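Local coordinates for protein putative hydrolase YdeN (Bacillus subtilis, PDB 1UXO) that probably works as a serine hydrolase of the RBBP9 family, with an alpha/beta-hydrolase fold, at residues A[72-75]-A[76-79]; A[47-50]-A[51-55]; A[149-153]-A[154-158]; A[117-121]-A[122-126]; A[27-31]-A[32-36]. The protein carries 2 engineered substitutions. All coordinates share one frame; numbering follows the deposited sequence. Where two conformers were deposited one is given.

Contact 1 (A[72-75]-A[76-79])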
loop_
_atom_site.group_PDB
_atom_site.type_symbol
_atom_site.label_atom_id
_atom_site.label_comp_id
_atom_site.label_asym_id
_atom_site.label_seq_id
_atom_site.Cartn_x
_atom_site.Cartn_y
_atom_site.Cartn_z
ATOM N N HIS A 72 1.857 -2.967 0.008
ATOM C CA HIS A 72 1.848 -4.092 0.877
ATOM C C HIS A 72 2.797 -3.888 2.056
ATOM O O HIS A 72 3.957 -3.460 1.892
ATOM C CB HIS A 72 2.234 -5.379 0.124
ATOM C CG HIS A 72 2.156 -6.629 0.976
ATOM N ND1 HIS A 72 3.178 -7.558 1.007
ATOM C CD2 HIS A 72 1.171 -7.127 1.775
ATOM C CE1 HIS A 72 2.839 -8.552 1.819
ATOM N NE2 HIS A 72 1.629 -8.327 2.290
ATOM N N SER A 73 2.243 -4.104 3.236
ATOM C CA SER A 73 2.987 -4.140 4.488
ATOM C C SER A 73 3.801 -2.843 4.695
ATOM O O SER A 73 3.200 -1.735 4.723
ATOM C CB SER A 73 3.787 -5.458 4.542
ATOM O OG SER A 73 4.227 -5.716 5.877
ATOM N N LEU A 74 5.133 -2.941 4.743
ATOM C CA LEU A 74 5.994 -1.731 4.941
ATOM C C LEU A 74 5.805 -0.646 3.903
ATOM O O LEU A 74 5.976 0.550 4.197
ATOM C CB LEU A 74 7.469 -2.102 5.041
ATOM C CG LEU A 74 8.425 -1.034 5.547
ATOM C CD1 LEU A 74 8.166 -0.638 7.047
ATOM C CD2 LEU A 74 9.904 -1.468 5.309
ATOM N N GLY A 75 5.377 -1.006 2.698
ATOM C CA GLY A 75 5.088 0.018 1.699
ATOM C C GLY A 75 3.981 0.962 2.102
ATOM O O GLY A 75 3.897 2.084 1.606
ATOM N N CYS A 76 3.083 0.463 2.940
ATOM C CA CYS A 76 1.973 1.266 3.472
ATOM C C CYS A 76 2.419 2.515 4.249
ATOM O O CYS A 76 2.057 3.630 3.819
ATOM C CB CYS A 76 0.963 0.389 4.212
ATOM S SG CYS A 76 0.273 -0.937 3.188
ATOM N N PRO A 77 3.152 2.380 5.370
ATOM C CA PRO A 77 3.574 3.582 6.079
ATOM C C PRO A 77 4.485 4.459 5.228
ATOM O O PRO A 77 4.487 5.685 5.352
ATOM C CB PRO A 77 4.272 3.052 7.342
ATOM C CG PRO A 77 4.651 1.600 7.013
ATOM C CD PRO A 77 3.524 1.163 6.129
ATOM N N ALA A 78 5.222 3.848 4.317
ATOM C CA ALA A 78 6.014 4.615 3.409
ATOM C C ALA A 78 5.198 5.545 2.516
ATOM O O ALA A 78 5.472 6.743 2.448
ATOM C CB ALA A 78 6.890 3.697 2.552
ATOM N N ILE A 79 4.161 5.025 1.903
ATOM C CA ILE A 79 3.364 5.896 1.032
ATOM C C ILE A 79 2.545 6.894 1.900
ATOM O O ILE A 79 2.273 7.987 1.450
ATOM C CB ILE A 79 2.476 5.110 0.029
ATOM C CG1 ILE A 79 1.477 4.230 0.686
ATOM C CG2 ILE A 79 3.313 4.396 -1.082
ATOM C CD1 ILE A 79 0.337 3.801 -0.417
#
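A chi1 of -167° turns Leu74 CG to the far side from its own amide nitrogen, and CD1 then meets Pro77 CG at 4.2 Å, the two side chains crossing at about a right angle. The backbone makes the sharper bend: Ser73 takes the strained phi 55° and psi -117° of the nucleophile elbow, the strand-turn-helix corner of alpha/beta hydrolases, here between strand 67-72 and helix 75-84. His72 to Gly75 form a type II' beta turn, closed by Gly75 N to His72 O. OG of Ser73, the predicted nucleophile, lies close to His166, its predicted charge-relay partner. On the helix side, Cys76 N donates to Ser73 O at 2.8 Å, arriving from above the carbonyl plane. Cys76 SG folds back over the turn to 3.7 Å from Ser73 N, buried against Ala71 of strand 67-72 and Leu97 of strand 92-98. Pro77, with no amide hydrogen to place, fits this first helical turn, and its CD lies 3.2 Å from Ser73 O. Trimming Pro77 to an alanine removes CG and CD and would probably leave Leu74 CD1 without one of its apolar neighbours and open a gap beside Phe101 and Thr115. The next turn is pinned more firmly at Gly75 than at Leu74, where Ala78 N makes only a weak bond to Leu74 O. Ile79 N reaches Gly75 O at 3.0 Å, and Ile79 CG1 lies 3.4 Å from that same oxygen.

Contact 2 (A[47-50]-A[51-55])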
loop_
_atom_site.group_PDB
_atom_site.type_symbol
_atom_site.label_atom_id
_atom_site.label_comp_id
_atom_site.label_asym_id
_atom_site.label_seq_id
_atom_site.Cartn_x
_atom_site.Cartn_y
_atom_site.Cartn_z
ATOM N N PRO A 47 15.821 -1.691 4.944
ATOM C CA PRO A 47 15.181 -0.503 4.394
ATOM C C PRO A 47 15.271 0.726 5.296
ATOM O O PRO A 47 15.239 0.589 6.503
ATOM C CB PRO A 47 13.711 -0.935 4.266
ATOM C CG PRO A 47 13.546 -2.015 5.158
ATOM C CD PRO A 47 14.850 -2.693 5.405
ATOM N N ARG A 48 15.353 1.889 4.665
ATOM C CA ARG A 48 15.501 3.192 5.321
ATOM C C ARG A 48 14.424 4.064 4.711
ATOM O O ARG A 48 14.313 4.135 3.512
ATOM C CB ARG A 48 16.883 3.817 5.026
ATOM C CG ARG A 48 18.063 2.966 5.534
ATOM C CD ARG A 48 17.913 2.500 6.995
ATOM N NE ARG A 48 17.709 3.610 7.929
ATOM C CZ ARG A 48 18.660 4.492 8.281
ATOM N NH1 ARG A 48 19.886 4.404 7.777
ATOM N NH2 ARG A 48 18.379 5.470 9.141
ATOM N N LEU A 49 13.620 4.669 5.573
ATOM C CA LEU A 49 12.499 5.508 5.147
ATOM C C LEU A 49 12.907 6.593 4.186
ATOM O O LEU A 49 12.218 6.812 3.171
ATOM C CB LEU A 49 11.795 6.139 6.365
ATOM C CG LEU A 49 10.642 7.138 6.132
ATOM C CD1 LEU A 49 9.504 6.448 5.389
ATOM C CD2 LEU A 49 10.125 7.727 7.433
ATOM N N GLU A 50 13.975 7.323 4.513
ATOM C CA GLU A 50 14.370 8.423 3.615
ATOM C C GLU A 50 14.684 7.962 2.193
ATOM O O GLU A 50 14.332 8.620 1.274
ATOM C CB GLU A 50 15.511 9.293 4.197
ATOM C CG GLU A 50 15.054 10.016 5.444
ATOM C CD GLU A 50 13.786 10.876 5.272
ATOM O OE1 GLU A 50 13.680 11.612 4.231
ATOM O OE2 GLU A 50 12.904 10.798 6.186
ATOM N N ASP A 51 15.292 6.793 2.045
ATOM C CA ASP A 51 15.618 6.263 0.718
ATOM C C ASP A 51 14.354 5.767 0.005
ATOM O O ASP A 51 14.217 5.969 -1.161
ATOM C CB ASP A 51 16.643 5.159 0.809
ATOM C CG ASP A 51 17.982 5.644 1.382
ATOM O OD1 ASP A 51 18.341 6.804 1.087
ATOM O OD2 ASP A 51 18.728 4.936 2.149
ATOM N N TRP A 52 13.408 5.173 0.735
ATOM C CA TRP A 52 12.144 4.746 0.122
ATOM C C TRP A 52 11.375 6.024 -0.369
ATOM O O TRP A 52 10.831 6.044 -1.519
ATOM C CB TRP A 52 11.314 3.892 1.089
ATOM C CG TRP A 52 11.777 2.486 1.170
ATOM C CD1 TRP A 52 13.069 2.034 1.125
ATOM C CD2 TRP A 52 10.946 1.314 1.277
ATOM N NE1 TRP A 52 13.088 0.666 1.202
ATOM C CE2 TRP A 52 11.803 0.197 1.301
ATOM C CE3 TRP A 52 9.554 1.097 1.365
ATOM C CZ2 TRP A 52 11.336 -1.126 1.369
ATOM C CZ3 TRP A 52 9.095 -0.203 1.415
ATOM C CH2 TRP A 52 9.988 -1.308 1.421
ATOM N N LEU A 53 11.302 7.061 0.480
ATOM C CA LEU A 53 10.674 8.319 0.055
ATOM C C LEU A 53 11.352 8.974 -1.158
ATOM O O LEU A 53 10.666 9.476 -2.048
ATOM C CB LEU A 53 10.610 9.314 1.226
ATOM C CG LEU A 53 9.735 8.893 2.426
ATOM C CD1 LEU A 53 9.789 9.991 3.533
ATOM C CD2 LEU A 53 8.332 8.579 2.032
ATOM N N ASP A 54 12.671 8.959 -1.191
ATOM C CA ASP A 54 13.431 9.484 -2.364
ATOM C C ASP A 54 13.107 8.695 -3.631
ATOM O O ASP A 54 12.910 9.282 -4.672
ATOM C CB ASP A 54 14.950 9.449 -2.138
ATOM C CG ASP A 54 15.426 10.490 -1.158
ATOM O OD1 ASP A 54 14.723 11.474 -0.882
ATOM O OD2 ASP A 54 16.524 10.380 -0.585
ATOM N N THR A 55 12.975 7.361 -3.542
ATOM C CA THR A 55 12.560 6.579 -4.695
ATOM C C THR A 55 11.149 6.921 -5.138
ATOM O O THR A 55 10.885 7.124 -6.341
ATOM C CB THR A 55 12.729 5.079 -4.396
ATOM O OG1 THR A 55 14.084 4.799 -4.117
ATOM C CG2 THR A 55 12.450 4.233 -5.571
#
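This is a local contact at the start of helix 49-57, with Pro47 and Leu49 packing on Trp52 and Leu53 one turn further along. Pro47 CB comes obliquely to the indole, 3.5 Å from Trp52 NE1, and touches CE2 and CZ2 as well. The indole N-H itself goes to Pro42 O, which fixes the turn of the ring, while Ala78 of helix 75-84 and Phe114 pack on it. Leu49 and Leu53 cross obliquely, with Leu49 CD1 3.8 Å from Leu53 CG. Arg48 is the N-cap residue, its carbonyl oxygen taking Trp52 N at 3.1 Å and, weakly, Asp51 N. The helix N terminus also receives a carboxylate from outside: Glu113 OE2 accepts from Leu49 N and forms a salt bridge with Arg48 NE, a negative charge that probably suits the positive end of the helix dipole. Arg48 reaches Glu113 through a chain bent at chi2 (-49°) and chi3 (-56°). Arg48 and Asp51 run side by side, pointing the same way, but only the aliphatic stem touches: Asp51 OD2 is 3.6 Å from Arg48 CB and 5.8 Å from Arg48 NH1. Further along, Leu53 N bonds to Leu49 O at 2.9 Å.

Contact 3 (A[149-153]-A[154-158])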
loop_
_atom_site.group_PDB
_atom_site.type_symbol
_atom_site.label_atom_id
_atom_site.label_comp_id
_atom_site.label_asym_id
_atom_site.label_seq_id
_atom_site.Cartn_x
_atom_site.Cartn_y
_atom_site.Cartn_z
ATOM N N ASP A 149 -7.164 -0.268 13.157
ATOM C CA ASP A 149 -6.838 1.012 13.806
ATOM C C ASP A 149 -6.515 2.016 12.727
ATOM O O ASP A 149 -7.075 3.108 12.707
ATOM C CB ASP A 149 -5.605 0.821 14.685
ATOM C CG ASP A 149 -5.194 2.058 15.548
ATOM O OD1 ASP A 149 -5.946 3.071 15.649
ATOM O OD2 ASP A 149 -4.048 2.120 16.105
ATOM N N LEU A 150 -5.645 1.643 11.788
ATOM C CA LEU A 150 -5.272 2.549 10.713
ATOM C C LEU A 150 -6.482 2.913 9.829
ATOM O O LEU A 150 -6.672 4.106 9.472
ATOM C CB LEU A 150 -4.159 1.898 9.854
ATOM C CG LEU A 150 -3.819 2.616 8.566
ATOM C CD1 LEU A 150 -3.384 4.051 8.859
ATOM C CD2 LEU A 150 -2.785 1.918 7.767
ATOM N N ALA A 151 -7.310 1.895 9.476
ATOM C CA ALA A 151 -8.511 2.144 8.711
ATOM C C ALA A 151 -9.413 3.193 9.372
ATOM O O ALA A 151 -9.973 4.081 8.727
ATOM C CB ALA A 151 -9.266 0.849 8.411
ATOM N N GLN A 152 -9.528 3.112 10.665
ATOM C CA GLN A 152 -10.286 4.144 11.390
ATOM C C GLN A 152 -9.633 5.513 11.336
ATOM O O GLN A 152 -10.315 6.545 11.155
ATOM C CB GLN A 152 -10.474 3.758 12.856
ATOM C CG GLN A 152 -11.272 2.512 13.078
ATOM C CD GLN A 152 -11.154 1.924 14.456
ATOM O OE1 GLN A 152 -10.249 2.291 15.250
ATOM N NE2 GLN A 152 -12.005 0.941 14.736
ATOM N N GLN A 153 -8.336 5.563 11.544
ATOM C CA GLN A 153 -7.601 6.833 11.563
ATOM C C GLN A 153 -7.697 7.599 10.229
ATOM O O GLN A 153 -7.734 8.843 10.202
ATOM C CB GLN A 153 -6.144 6.546 11.877
ATOM C CG GLN A 153 -5.941 6.114 13.300
ATOM C CD GLN A 153 -4.530 5.727 13.592
ATOM O OE1 GLN A 153 -3.881 5.038 12.786
ATOM N NE2 GLN A 153 -4.015 6.185 14.752
ATOM N N ILE A 154 -7.708 6.850 9.125
ATOM C CA ILE A 154 -7.767 7.448 7.792
ATOM C C ILE A 154 -9.091 7.216 7.057
ATOM O O ILE A 154 -9.131 7.384 5.857
ATOM C CB ILE A 154 -6.547 7.057 6.875
ATOM C CG1 ILE A 154 -6.567 5.560 6.502
ATOM C CG2 ILE A 154 -5.212 7.499 7.528
ATOM C CD1 ILE A 154 -5.660 5.216 5.315
ATOM N N ASP A 155 -10.170 6.925 7.787
ATOM C CA ASP A 155 -11.485 6.749 7.205
ATOM C C ASP A 155 -11.437 5.944 5.899
ATOM O O ASP A 155 -11.921 6.367 4.843
ATOM C CB ASP A 155 -12.213 8.087 6.992
ATOM C CG ASP A 155 -13.639 7.883 6.534
ATOM O OD1 ASP A 155 -14.272 6.852 6.976
ATOM O OD2 ASP A 155 -14.235 8.678 5.720
ATOM N N ALA A 156 -10.853 4.757 6.017
ATOM C CA ALA A 156 -10.743 3.795 4.924
ATOM C C ALA A 156 -11.687 2.607 5.142
ATOM O O ALA A 156 -11.868 2.173 6.246
ATOM C CB ALA A 156 -9.335 3.289 4.819
ATOM N N ALA A 157 -12.238 2.069 4.060
ATOM C CA ALA A 157 -12.999 0.819 4.059
ATOM C C ALA A 157 -12.058 -0.308 4.426
ATOM O O ALA A 157 -10.967 -0.417 3.848
ATOM C CB ALA A 157 -13.555 0.549 2.676
ATOM N N LEU A 158 -12.457 -1.117 5.397
ATOM C CA LEU A 158 -11.629 -2.258 5.856
ATOM C C LEU A 158 -12.243 -3.534 5.315
ATOM O O LEU A 158 -13.447 -3.800 5.497
ATOM C CB LEU A 158 -11.598 -2.310 7.353
ATOM C CG LEU A 158 -10.822 -3.483 7.979
ATOM C CD1 LEU A 158 -9.323 -3.304 7.796
ATOM C CD2 LEU A 158 -11.146 -3.591 9.429
#
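Ala151 CB is the apolar centre, meeting Leu158 CB at 4.1 Å and Ala156 CB at 4.3 Å as the chain leaves helix 144-153 for strand 157-161. The exit is a Schellman motif, and Ala151 with Ala156 form the apolar pair that commonly accompanies it, across the two ends of its 6→1 hydrogen bond. The corner belongs to the beta-alpha-beta crossover of strand 128-136, helix 144-153 and strand 157-161. Val133 of strand 128-136 packs on Ala151, Ala156 and Leu158 alike. A second apolar pair lies one step round the helix, with Leu150 CD1 4.1 Å from Ile154 CG2. Ile154 holds CG1 between its own amide nitrogen and carbonyl carbon (chi1 68°), which lays that branch 3.3 Å from Leu150 O. CG2 is thereby left to face Leu150, and Leu97 of strand 92-98 touches both residues. Ile154 N still makes an ordinary helical bond, 3.0 Å to Leu150 O, before its own backbone leaves helical geometry. Outward from there, Asp155 takes the positive phi (42°) that reverses the chain. Its N-H reaches Gln152 O only weakly, at 3.4 Å. At the polar edge Arg131 meets the turn's own carbonyls, NE bonding to Ile154 O and NH2 to Asp155 O. The 6→1 bond is shorter and straighter than that weak one: Ala156 N lies 2.9 Å from Ala151 O, on a lone pair in the carbonyl plane, with 172° at the hydrogen.

Contact 4 (A[117-121]-A[122-126])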
loop_
_atom_site.group_PDB
_atom_site.type_symbol
_atom_site.label_atom_id
_atom_site.label_comp_id
_atom_site.label_asym_id
_atom_site.label_seq_id
_atom_site.Cartn_x
_atom_site.Cartn_y
_atom_site.Cartn_z
ATOM N N GLY A 117 6.414 8.422 15.105
ATOM C CA GLY A 117 5.779 9.712 15.054
ATOM C C GLY A 117 4.345 9.575 14.556
ATOM O O GLY A 117 4.033 8.684 13.788
ATOM N N SER A 118 3.481 10.443 15.025
ATOM C CA SER A 118 2.117 10.531 14.487
ATOM C C SER A 118 2.051 10.938 13.019
ATOM O O SER A 118 2.928 11.560 12.471
ATOM C CB SER A 118 1.279 11.491 15.301
ATOM O OG SER A 118 1.250 11.070 16.622
ATOM N N PHE A 119 0.982 10.523 12.381
ATOM C CA PHE A 119 0.688 10.866 11.001
ATOM C C PHE A 119 -0.406 11.981 11.005
ATOM O O PHE A 119 -1.295 12.006 11.852
ATOM C CB PHE A 119 0.130 9.608 10.273
ATOM C CG PHE A 119 1.144 8.548 10.034
ATOM C CD1 PHE A 119 1.704 8.394 8.757
ATOM C CD2 PHE A 119 1.627 7.739 11.073
ATOM C CE1 PHE A 119 2.701 7.448 8.498
ATOM C CE2 PHE A 119 2.630 6.804 10.833
ATOM C CZ PHE A 119 3.161 6.628 9.529
ATOM N N ASP A 120 -0.389 12.834 9.993
ATOM C CA ASP A 120 -1.412 13.837 9.782
ATOM C C ASP A 120 -2.546 13.151 8.975
ATOM O O ASP A 120 -2.531 13.041 7.759
ATOM C CB ASP A 120 -0.836 15.008 9.018
ATOM C CG ASP A 120 -1.844 16.119 8.743
ATOM O OD1 ASP A 120 -3.091 15.967 8.956
ATOM O OD2 ASP A 120 -1.465 17.215 8.230
ATOM N N HIS A 121 -3.535 12.677 9.711
ATOM C CA HIS A 121 -4.654 11.890 9.108
ATOM C C HIS A 121 -5.475 12.696 8.105
ATOM O O HIS A 121 -5.884 12.167 7.102
ATOM C CB HIS A 121 -5.548 11.222 10.204
ATOM C CG HIS A 121 -4.741 10.338 11.141
ATOM N ND1 HIS A 121 -4.810 10.416 12.516
ATOM C CD2 HIS A 121 -3.836 9.375 10.881
ATOM C CE1 HIS A 121 -3.975 9.549 13.062
ATOM N NE2 HIS A 121 -3.369 8.912 12.082
ATOM N N GLN A 122 -5.713 13.979 8.404
ATOM C CA GLN A 122 -6.522 14.805 7.540
ATOM C C GLN A 122 -5.854 14.994 6.163
ATOM O O GLN A 122 -6.489 14.941 5.138
ATOM C CB GLN A 122 -6.808 16.169 8.208
ATOM C CG GLN A 122 -7.675 17.079 7.346
ATOM C CD GLN A 122 -8.079 18.399 8.039
ATOM O OE1 GLN A 122 -7.862 18.589 9.251
ATOM N NE2 GLN A 122 -8.654 19.311 7.261
ATOM N N LYS A 123 -4.554 15.173 6.148
ATOM C CA LYS A 123 -3.817 15.325 4.919
ATOM C C LYS A 123 -3.924 14.027 4.090
ATOM O O LYS A 123 -4.122 14.072 2.882
ATOM C CB LYS A 123 -2.353 15.623 5.255
ATOM C CG LYS A 123 -1.433 15.692 3.986
ATOM C CD LYS A 123 -1.796 16.884 3.048
ATOM C CE LYS A 123 -0.661 17.201 1.976
ATOM N NZ LYS A 123 -0.610 16.145 0.968
ATOM N N ILE A 124 -3.758 12.874 4.732
ATOM C CA ILE A 124 -3.925 11.597 4.030
ATOM C C ILE A 124 -5.328 11.411 3.449
ATOM O O ILE A 124 -5.456 11.036 2.294
ATOM C CB ILE A 124 -3.545 10.421 4.957
ATOM C CG1 ILE A 124 -2.070 10.554 5.317
ATOM C CG2 ILE A 124 -3.928 9.085 4.314
ATOM C CD1 ILE A 124 -1.687 9.766 6.563
ATOM N N ILE A 125 -6.363 11.705 4.236
ATOM C CA ILE A 125 -7.708 11.667 3.766
ATOM C C ILE A 125 -7.907 12.578 2.532
ATOM O O ILE A 125 -8.491 12.169 1.529
ATOM C CB ILE A 125 -8.742 11.970 4.911
ATOM C CG1 ILE A 125 -8.756 10.818 5.905
ATOM C CG2 ILE A 125 -10.170 12.157 4.287
ATOM C CD1 ILE A 125 -9.437 11.122 7.207
ATOM N N GLU A 126 -7.344 13.784 2.581
ATOM C CA GLU A 126 -7.499 14.730 1.497
ATOM C C GLU A 126 -6.638 14.419 0.292
ATOM O O GLU A 126 -6.825 14.990 -0.714
ATOM C CB GLU A 126 -7.221 16.151 2.012
ATOM C CG GLU A 126 -8.400 16.563 2.873
ATOM C CD GLU A 126 -8.236 17.852 3.619
ATOM O OE1 GLU A 126 -7.209 18.531 3.418
ATOM O OE2 GLU A 126 -9.153 18.164 4.416
#
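Asp120 CB lies 4.1 Å from Lys123 CB, and from there the aspartate side chain closes over the first turn of helix 121-127. With CG opposite the backbone nitrogen (chi1 180°), the carboxylate is carried toward the first-turn N-H groups. CG itself sits 3.6 Å from Lys123 CB. At the tip the two oxygens part company. OD1 accepts Lys123 N at 3.3 Å, a capping bond fairly straight at 162° although the donor stands well above the carboxylate plane. OD2 meets carbon, 3.5 Å from Lys123 CB. Asp120 is thus the N-cap, and its main chain works beside its side chain, with Asp120 O taking Ile124 N at 3.3 Å. Glu84 OE2 accepts from Asp120 N. Lys123 turns its amine away from the carboxylate, to the carbonyl oxygens of Leu83 and Leu86, so the Asp120-Lys123 pair is a backbone cap rather than a salt bridge. On the buried side Ile124 CD1 reaches Phe119 CB at 4.1 Å, and the phenyl ring makes a cation-pi contact with Arg81. The His121 ring folds back over Phe119 O, which lies 3.6 Å above one face. Further along, Gln122 NE2 bonds to Glu126 OE2 in one of two conformers, a doubtful link. Chemically, the contact sets a carboxylate at the positive end of a short surface helix, where it satisfies one of the first-turn N-H groups and would probably be stabilised as an anion by the helix dipole.

Contact 5 (A[27-31]-A[32-36])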
loop_
_atom_site.group_PDB
_atom_site.type_symbol
_atom_site.label_atom_id
_atom_site.label_comp_id
_atom_site.label_asym_id
_atom_site.label_seq_id
_atom_site.Cartn_x
_atom_site.Cartn_y
_atom_site.Cartn_z
ATOM N N LYS A 27 -0.578 -7.985 -14.363
ATOM C CA LYS A 27 -1.097 -8.678 -15.545
ATOM C C LYS A 27 -2.634 -8.710 -15.598
ATOM O O LYS A 27 -3.222 -8.588 -16.681
ATOM C CB LYS A 27 -0.501 -10.094 -15.691
ATOM C CG LYS A 27 1.021 -10.183 -15.821
ATOM C CD LYS A 27 1.474 -11.666 -15.537
ATOM C CE LYS A 27 2.949 -11.862 -15.031
ATOM N NZ LYS A 27 3.203 -13.169 -14.136
ATOM N N ARG A 28 -3.298 -8.794 -14.443
ATOM C CA ARG A 28 -4.768 -8.806 -14.404
ATOM C C ARG A 28 -5.314 -7.425 -14.850
ATOM O O ARG A 28 -6.273 -7.328 -15.600
ATOM C CB ARG A 28 -5.271 -9.245 -13.041
ATOM C CG ARG A 28 -6.780 -9.200 -12.911
ATOM C CD ARG A 28 -7.471 -10.265 -13.854
ATOM N NE ARG A 28 -8.913 -10.138 -13.793
ATOM C CZ ARG A 28 -9.624 -9.281 -14.511
ATOM N NH1 ARG A 28 -9.030 -8.512 -15.411
ATOM N NH2 ARG A 28 -10.950 -9.252 -14.384
ATOM N N LEU A 29 -4.635 -6.376 -14.416
ATOM C CA LEU A 29 -4.965 -5.021 -14.819
ATOM C C LEU A 29 -4.732 -4.793 -16.313
ATOM O O LEU A 29 -5.550 -4.148 -17.003
ATOM C CB LEU A 29 -4.202 -4.032 -13.930
ATOM C CG LEU A 29 -4.764 -3.851 -12.505
ATOM C CD1 LEU A 29 -3.733 -3.161 -11.606
ATOM C CD2 LEU A 29 -6.092 -3.058 -12.535
ATOM N N LEU A 30 -3.624 -5.296 -16.822
ATOM C CA LEU A 30 -3.301 -5.230 -18.239
ATOM C C LEU A 30 -4.393 -5.883 -19.104
ATOM O O LEU A 30 -4.755 -5.370 -20.196
ATOM C CB LEU A 30 -1.925 -5.869 -18.467
ATOM C CG LEU A 30 -1.464 -5.819 -19.917
ATOM C CD1 LEU A 30 -1.370 -4.364 -20.370
ATOM C CD2 LEU A 30 -0.124 -6.618 -20.072
ATOM N N ALA A 31 -5.000 -6.945 -18.587
ATOM C CA ALA A 31 -6.112 -7.611 -19.296
ATOM C C ALA A 31 -7.326 -6.683 -19.504
ATOM O O ALA A 31 -8.150 -6.891 -20.437
ATOM C CB ALA A 31 -6.530 -8.868 -18.541
ATOM N N ASP A 32 -7.436 -5.656 -18.658
ATOM C CA ASP A 32 -8.422 -4.596 -18.830
ATOM C C ASP A 32 -7.946 -3.339 -19.574
ATOM O O ASP A 32 -8.707 -2.360 -19.693
ATOM C CB ASP A 32 -8.868 -4.125 -17.475
ATOM C CG ASP A 32 -9.562 -5.189 -16.675
ATOM O OD1 ASP A 32 -10.018 -6.278 -17.169
ATOM O OD2 ASP A 32 -9.684 -4.981 -15.467
ATOM N N GLY A 33 -6.712 -3.343 -20.040
ATOM C CA GLY A 33 -6.112 -2.170 -20.644
ATOM C C GLY A 33 -5.666 -1.127 -19.635
ATOM O O GLY A 33 -5.524 0.049 -20.004
ATOM N N VAL A 34 -5.472 -1.536 -18.372
ATOM C CA VAL A 34 -4.999 -0.610 -17.331
ATOM C C VAL A 34 -3.511 -0.806 -17.047
ATOM O O VAL A 34 -3.039 -1.939 -16.779
ATOM C CB VAL A 34 -5.789 -0.771 -16.032
ATOM C CG1 VAL A 34 -5.243 0.151 -14.910
ATOM C CG2 VAL A 34 -7.321 -0.550 -16.263
ATOM N N GLN A 35 -2.791 0.315 -17.111
ATOM C CA GLN A 35 -1.366 0.360 -16.944
ATOM C C GLN A 35 -1.053 0.305 -15.440
ATOM O O GLN A 35 -1.543 1.109 -14.677
ATOM C CB GLN A 35 -0.805 1.668 -17.580
ATOM C CG GLN A 35 0.726 1.811 -17.500
ATOM C CD GLN A 35 1.431 0.648 -18.115
ATOM O OE1 GLN A 35 0.999 0.139 -19.166
ATOM N NE2 GLN A 35 2.467 0.172 -17.459
ATOM N N ALA A 36 -0.247 -0.671 -15.061
ATOM C CA ALA A 36 0.244 -0.874 -13.687
ATOM C C ALA A 36 1.739 -1.100 -13.744
ATOM O O ALA A 36 2.249 -1.760 -14.649
ATOM C CB ALA A 36 -0.416 -2.047 -13.069
HETATM O O HOH W 1 -12.338 -7.634 -16.587
HETATM O O HOH W 2 -11.017 -7.445 -19.433
#
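Asp32, Leu29 and Val34 carry this contact, at the turn where helix 22-31 gives way to strand 35-39. Asp32 OD1 takes Arg28 NH1 at 3.0 Å in a salt bridge lying in the guanidinium plane, although the nitrogen stands above the carboxylate plane; the two planes are 84° apart. Two waters also donate to OD1, one bridging to Arg28 NH2 and the other to Ala31 O. The apolar part is built on Leu29: CD2 meets Val34 CG1 at 4.1 Å and CD1 meets Ala36 CB at 3.8 Å, and all three residues touch Val7 of strand 6-10. Val34 N to Leu29 O at 3.0 Å and Gly33 N to Leu30 O at 2.8 Å define a Schellman motif, and the positive phi of Gly33 (77°) favours glycine. Asp32 N also reaches Leu29 O, at 2.9 Å, from the opposite face of its carbonyl plane to Val34 N. A methionine in place of Arg28 would probably leave Asp32 OD1 without its charged mate, the bridging water without its Arg28 partner, and Tyr180 without its cation-pi partner. The negative charge of Asp32, at a helix C terminus where the dipole would probably disfavour it, is likely to be offset mainly by Arg28, with Tyr180 OH bonding to OD2.

Overall arrangement
From the N terminus, contact 5 turns helix 22-31 into the outermost strand 35-39, and contact 2 then starts helix 49-57. Contact 1 follows, bending strand 67-72, in the middle of the sheet, into helix 75-84, and contact 4 begins helix 121-127 after a long loop. Contact 3 closes the series by leading helix 144-153 into the other outermost strand, 157-161. All five are local and in series, so none nests in or crosses another. Four form a chain of touches: contact 2 meets contact 1 through Pro47 and Leu74, contact 1 meets contact 4 through Pro77 and Phe119, and contact 4 meets contact 3 where Ile124 packs on Ile154. Contact 5 touches none of the others; its nearest atoms are about 13 Å from those of contact 1.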